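Local coordinates for Ycf48-like protein (Thermosynechococcus elongatus, PDB 5OJ5), which binds the C-terminal region of the photosystem II protein D1 and probably acts in early photosystem II assembly and in replacing photodamaged D1, at residues A[81-84]-A[85-89]; A[124-127]-A[128-131]. One frame throughout, in Å; residues are numbered along the deposited sequence.

Contact 1. Residues A[81-84]-A[85-89]; sequences TRDG and GQTWE
T81 and D83 meet G85, T87 and W88 round an Asp-box turn, the S/T-x-D-x-G-x-T-W loop of BNR repeats. It joins the last two strands of a propeller blade, 77-81 and 89-90. T81 OG1 stands anti to its backbone N (chi1 -174°), which turns it into the loop. T81 OG1 donates to T87 O at 2.7 Å and accepts from G85 N at 2.9 Å. D83 N adds a longer bond to the same oxygen, making an ST turn. The D83 and T87 side chains cross at about a right angle. D83 OD1 takes T87 N on its syn lone pair at 2.9 Å. D83 OD2 receives T87 OG1 at 2.7 Å from above the carboxylate plane. Q86 NE2 reaches back on an extended chain and makes a nearly straight hydrogen bond to D83 O, at 3.0 Å in the carbonyl plane. T81 CB sits over the six-membered ring of W88, 3.6 Å from its centroid, a CH-pi contact. W88 NE1 makes a bent hydrogen bond to G85 O, from above its carbonyl plane. Water 1 links R82 N to T87 OG1. Three bonds grip the T81 hydroxyl, and both D83 oxygens are used, which fixes the carboxylate's rotation.

Contact 2. Residues A[124-127]-A[128-131]; sequences TTDG and GQSW
The chain leaves strand 120-124, turns back through G127 and G128, both at positive phi, and brings the CA atoms of T124 and W131 to 4.8 Å. T124 points its side chain into this turn. T124 OG1 donates to S130 O at 2.8 Å, tilted from the carbonyl plane. T124 OG1 also accepts from G128 N (N-H angle 142°) and from D126 N, 3.2 Å away. The D126 bond makes an ST turn. T124 CG2 lies over one face of W131, 3.8 Å from the six-membered ring's centroid, as a CH-pi contact. CA of G128 lies above a ring of W131 too, toward its rim. Further round the turn, D126 holds S130 twice. The D126 CG lies between backbone N and carbonyl carbon (chi1 61°), which carries the carboxylate back over the turn. D126 OD1 takes S130 N at 2.9 Å on its syn lone pair. D126 OD2 receives S130 OG at 2.7 Å, from above the carboxylate plane. The main partner of Q129 NE2 is E80 of the preceding blade. A bend at chi2 (-48°) also brings NE2 above the carbonyl plane of G127, for a longer bond of 3.3 Å from Q129 NE2 to G127 O. G127 O in turn accepts from W70 NE1, and the W70 and W131 rings pack edge-to-face. Water 2 accepts from T125 N and donates to S130 O. The backbone of W131 also hydrogen-bonds the bound peptide. This is again an Asp-box, with S130 in the place of the usual threonine and W131 as the tryptophan. The buried T124 hydroxyl is satisfied by three partners, and the carboxylate is fixed at both oxygens. Together these bonds hold the turn in shape.

Contacts 1 and 2 are the same Asp-box turn in two successive blades of the seven-bladed propeller. Their centres lie about 17 Å apart, and they sit about 20 and 23 Å from the centre of the chain. They touch where R82 NH2 of 81-84 packs against Q129 OE1 of 128-131 at 3.1 Å. E80, just before contact 1, bridges the two turns: it bonds Q129 and makes a weak, long ion pair with R82. W88 of contact 1 packs against strands 58-63 and 334-338. Contact 2, through W131, lies at the bound D1 peptide.

Contact 1. Residues A[81-84]-A[85-89]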
loop_
_atom_site.group_PDB
_atom_site.type_symbol
_atom_site.label_atom_id
_atom_site.label_comp_id
_atom_site.label_asym_id
_atom_site.label_seq_id
_atom_site.Cartn_x
_atom_site.Cartn_y
_atom_site.Cartn_z
ATOM N N THR A 81 1.962 -18.063 -0.098
ATOM C CA THR A 81 0.968 -18.770 0.713
ATOM C C THR A 81 0.046 -19.549 -0.211
ATOM O O THR A 81 -0.269 -19.103 -1.329
ATOM C CB THR A 81 0.145 -17.771 1.578
ATOM O OG1 THR A 81 -0.703 -18.535 2.443
ATOM C CG2 THR A 81 -0.726 -16.824 0.773
ATOM N N ARG A 82 -0.452 -20.678 0.309
ATOM C CA ARG A 82 -1.490 -21.454 -0.339
ATOM C C ARG A 82 -2.716 -21.614 0.530
ATOM O O ARG A 82 -3.671 -22.288 0.106
ATOM C CB ARG A 82 -0.952 -22.842 -0.706
ATOM C CG ARG A 82 0.222 -22.811 -1.547
ATOM C CD ARG A 82 -0.138 -22.818 -2.921
ATOM N NE ARG A 82 1.079 -23.124 -3.669
ATOM C CZ ARG A 82 1.064 -23.499 -4.921
ATOM N NH1 ARG A 82 -0.109 -23.608 -5.503
ATOM N NH2 ARG A 82 2.196 -23.735 -5.567
ATOM N N ASP A 83 -2.738 -21.011 1.713
ATOM C CA ASP A 83 -3.835 -21.174 2.656
ATOM C C ASP A 83 -4.447 -19.836 3.051
ATOM O O ASP A 83 -4.955 -19.668 4.165
ATOM C CB ASP A 83 -3.396 -22.009 3.861
ATOM C CG ASP A 83 -2.310 -21.362 4.680
ATOM O OD1 ASP A 83 -1.934 -20.182 4.442
ATOM O OD2 ASP A 83 -1.803 -22.033 5.612
ATOM N N GLY A 84 -4.430 -18.882 2.125
ATOM C CA GLY A 84 -5.080 -17.613 2.400
ATOM C C GLY A 84 -4.267 -16.679 3.249
ATOM O O GLY A 84 -4.803 -15.669 3.728
ATOM N N GLY A 85 -2.989 -16.980 3.459
ATOM C CA GLY A 85 -2.105 -16.130 4.237
ATOM C C GLY A 85 -1.990 -16.502 5.693
ATOM O O GLY A 85 -1.446 -15.711 6.472
ATOM N N GLN A 86 -2.453 -17.692 6.080
ATOM C CA GLN A 86 -2.143 -18.191 7.421
ATOM C C GLN A 86 -0.681 -18.603 7.546
ATOM O O GLN A 86 -0.052 -18.351 8.575
ATOM C CB GLN A 86 -3.018 -19.396 7.746
ATOM C CG GLN A 86 -4.497 -19.077 7.669
ATOM C CD GLN A 86 -5.331 -20.293 7.855
ATOM O OE1 GLN A 86 -5.472 -20.782 8.969
ATOM N NE2 GLN A 86 -5.838 -20.848 6.745
ATOM N N THR A 87 -0.106 -19.213 6.502
ATOM C CA THR A 87 1.268 -19.673 6.532
ATOM C C THR A 87 1.938 -19.245 5.230
ATOM O O THR A 87 1.323 -19.247 4.158
ATOM C CB THR A 87 1.401 -21.149 6.755
ATOM O OG1 THR A 87 0.880 -21.820 5.635
ATOM C CG2 THR A 87 0.646 -21.588 7.968
ATOM N N TRP A 88 3.214 -18.916 5.350
ATOM C CA TRP A 88 3.991 -18.365 4.264
ATOM C C TRP A 88 5.306 -19.103 4.151
ATOM O O TRP A 88 5.983 -19.344 5.159
ATOM C CB TRP A 88 4.245 -16.875 4.527
ATOM C CG TRP A 88 2.974 -16.042 4.533
ATOM C CD1 TRP A 88 2.134 -15.831 5.591
ATOM C CD2 TRP A 88 2.417 -15.369 3.407
ATOM N NE1 TRP A 88 1.103 -15.029 5.202
ATOM C CE2 TRP A 88 1.247 -14.728 3.865
ATOM C CE3 TRP A 88 2.806 -15.238 2.067
ATOM C CZ2 TRP A 88 0.444 -13.956 3.027
ATOM C CZ3 TRP A 88 2.005 -14.482 1.216
ATOM C CH2 TRP A 88 0.822 -13.848 1.701
ATOM N N GLU A 89 5.705 -19.383 2.928
ATOM C CA GLU A 89 6.938 -20.103 2.633
ATOM C C GLU A 89 7.909 -19.198 1.901
ATOM O O GLU A 89 7.553 -18.670 0.834
ATOM C CB GLU A 89 6.650 -21.340 1.786
ATOM C CG GLU A 89 5.881 -22.414 2.542
ATOM C CD GLU A 89 6.744 -23.219 3.504
ATOM O OE1 GLU A 89 7.977 -23.056 3.516
ATOM O OE2 GLU A 89 6.176 -24.043 4.248
HETATM O O HOH W 1 0.734 -21.777 2.649
#

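Contact 2. Residues A[124-127]-A[128-131]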
loop_
_atom_site.group_PDB
_atom_site.type_symbol
_atom_site.label_atom_id
_atom_site.label_comp_id
_atom_site.label_asym_id
_atom_site.label_seq_id
_atom_site.Cartn_x
_atom_site.Cartn_y
_atom_site.Cartn_z
ATOM N N THR A 124 5.754 -13.436 -13.973
ATOM C CA THR A 124 5.310 -14.826 -14.008
ATOM C C THR A 124 3.987 -14.898 -14.756
ATOM O O THR A 124 3.156 -13.990 -14.670
ATOM C CB THR A 124 5.146 -15.398 -12.559
ATOM O OG1 THR A 124 4.765 -16.768 -12.639
ATOM C CG2 THR A 124 4.089 -14.686 -11.747
ATOM N N THR A 125 3.767 -16.026 -15.413
ATOM C CA THR A 125 2.472 -16.328 -15.995
ATOM C C THR A 125 1.846 -17.571 -15.403
ATOM O O THR A 125 0.777 -17.982 -15.863
ATOM C CB THR A 125 2.551 -16.458 -17.513
ATOM O OG1 THR A 125 3.473 -17.499 -17.805
ATOM C CG2 THR A 125 2.987 -15.172 -18.137
ATOM N N ASP A 126 2.464 -18.177 -14.396
ATOM C CA ASP A 126 1.956 -19.429 -13.842
ATOM C C ASP A 126 1.769 -19.346 -12.336
ATOM O O ASP A 126 1.893 -20.347 -11.628
ATOM C CB ASP A 126 2.851 -20.622 -14.239
ATOM C CG ASP A 126 4.273 -20.506 -13.727
ATOM O OD1 ASP A 126 4.556 -19.602 -12.926
ATOM O OD2 ASP A 126 5.108 -21.368 -14.116
ATOM N N GLY A 127 1.404 -18.168 -11.840
ATOM C CA GLY A 127 1.137 -18.052 -10.428
ATOM C C GLY A 127 2.387 -18.042 -9.584
ATOM O O GLY A 127 2.324 -18.369 -8.388
ATOM N N GLY A 128 3.530 -17.667 -10.164
ATOM C CA GLY A 128 4.754 -17.608 -9.428
ATOM C C GLY A 128 5.480 -18.930 -9.283
ATOM O O GLY A 128 6.455 -19.006 -8.533
ATOM N N GLN A 129 5.070 -19.958 -10.032
ATOM C CA GLN A 129 5.851 -21.193 -10.020
ATOM C C GLN A 129 7.145 -21.034 -10.804
ATOM O O GLN A 129 8.140 -21.708 -10.482
ATOM C CB GLN A 129 5.010 -22.360 -10.532
ATOM C CG GLN A 129 3.695 -22.465 -9.748
ATOM C CD GLN A 129 3.905 -22.394 -8.223
ATOM O OE1 GLN A 129 4.481 -23.297 -7.626
ATOM N NE2 GLN A 129 3.414 -21.334 -7.569
ATOM N N SER A 130 7.173 -20.137 -11.789
ATOM C CA SER A 130 8.404 -19.769 -12.456
ATOM C C SER A 130 8.369 -18.266 -12.644
ATOM O O SER A 130 7.340 -17.690 -13.039
ATOM C CB SER A 130 8.601 -20.459 -13.770
ATOM O OG SER A 130 7.527 -20.232 -14.588
ATOM N N TRP A 131 9.488 -17.642 -12.350
ATOM C CA TRP A 131 9.652 -16.213 -12.504
ATOM C C TRP A 131 10.781 -15.962 -13.493
ATOM O O TRP A 131 11.795 -16.670 -13.476
ATOM C CB TRP A 131 10.047 -15.573 -11.156
ATOM C CG TRP A 131 8.983 -15.571 -10.083
ATOM C CD1 TRP A 131 8.763 -16.523 -9.136
ATOM C CD2 TRP A 131 7.984 -14.575 -9.898
ATOM N NE1 TRP A 131 7.709 -16.157 -8.341
ATOM C CE2 TRP A 131 7.204 -14.966 -8.795
ATOM C CE3 TRP A 131 7.684 -13.388 -10.567
ATOM C CZ2 TRP A 131 6.147 -14.204 -8.315
ATOM C CZ3 TRP A 131 6.616 -12.614 -10.084
ATOM C CH2 TRP A 131 5.859 -13.034 -8.981
HETATM O O HOH W 2 6.026 -17.796 -15.660
#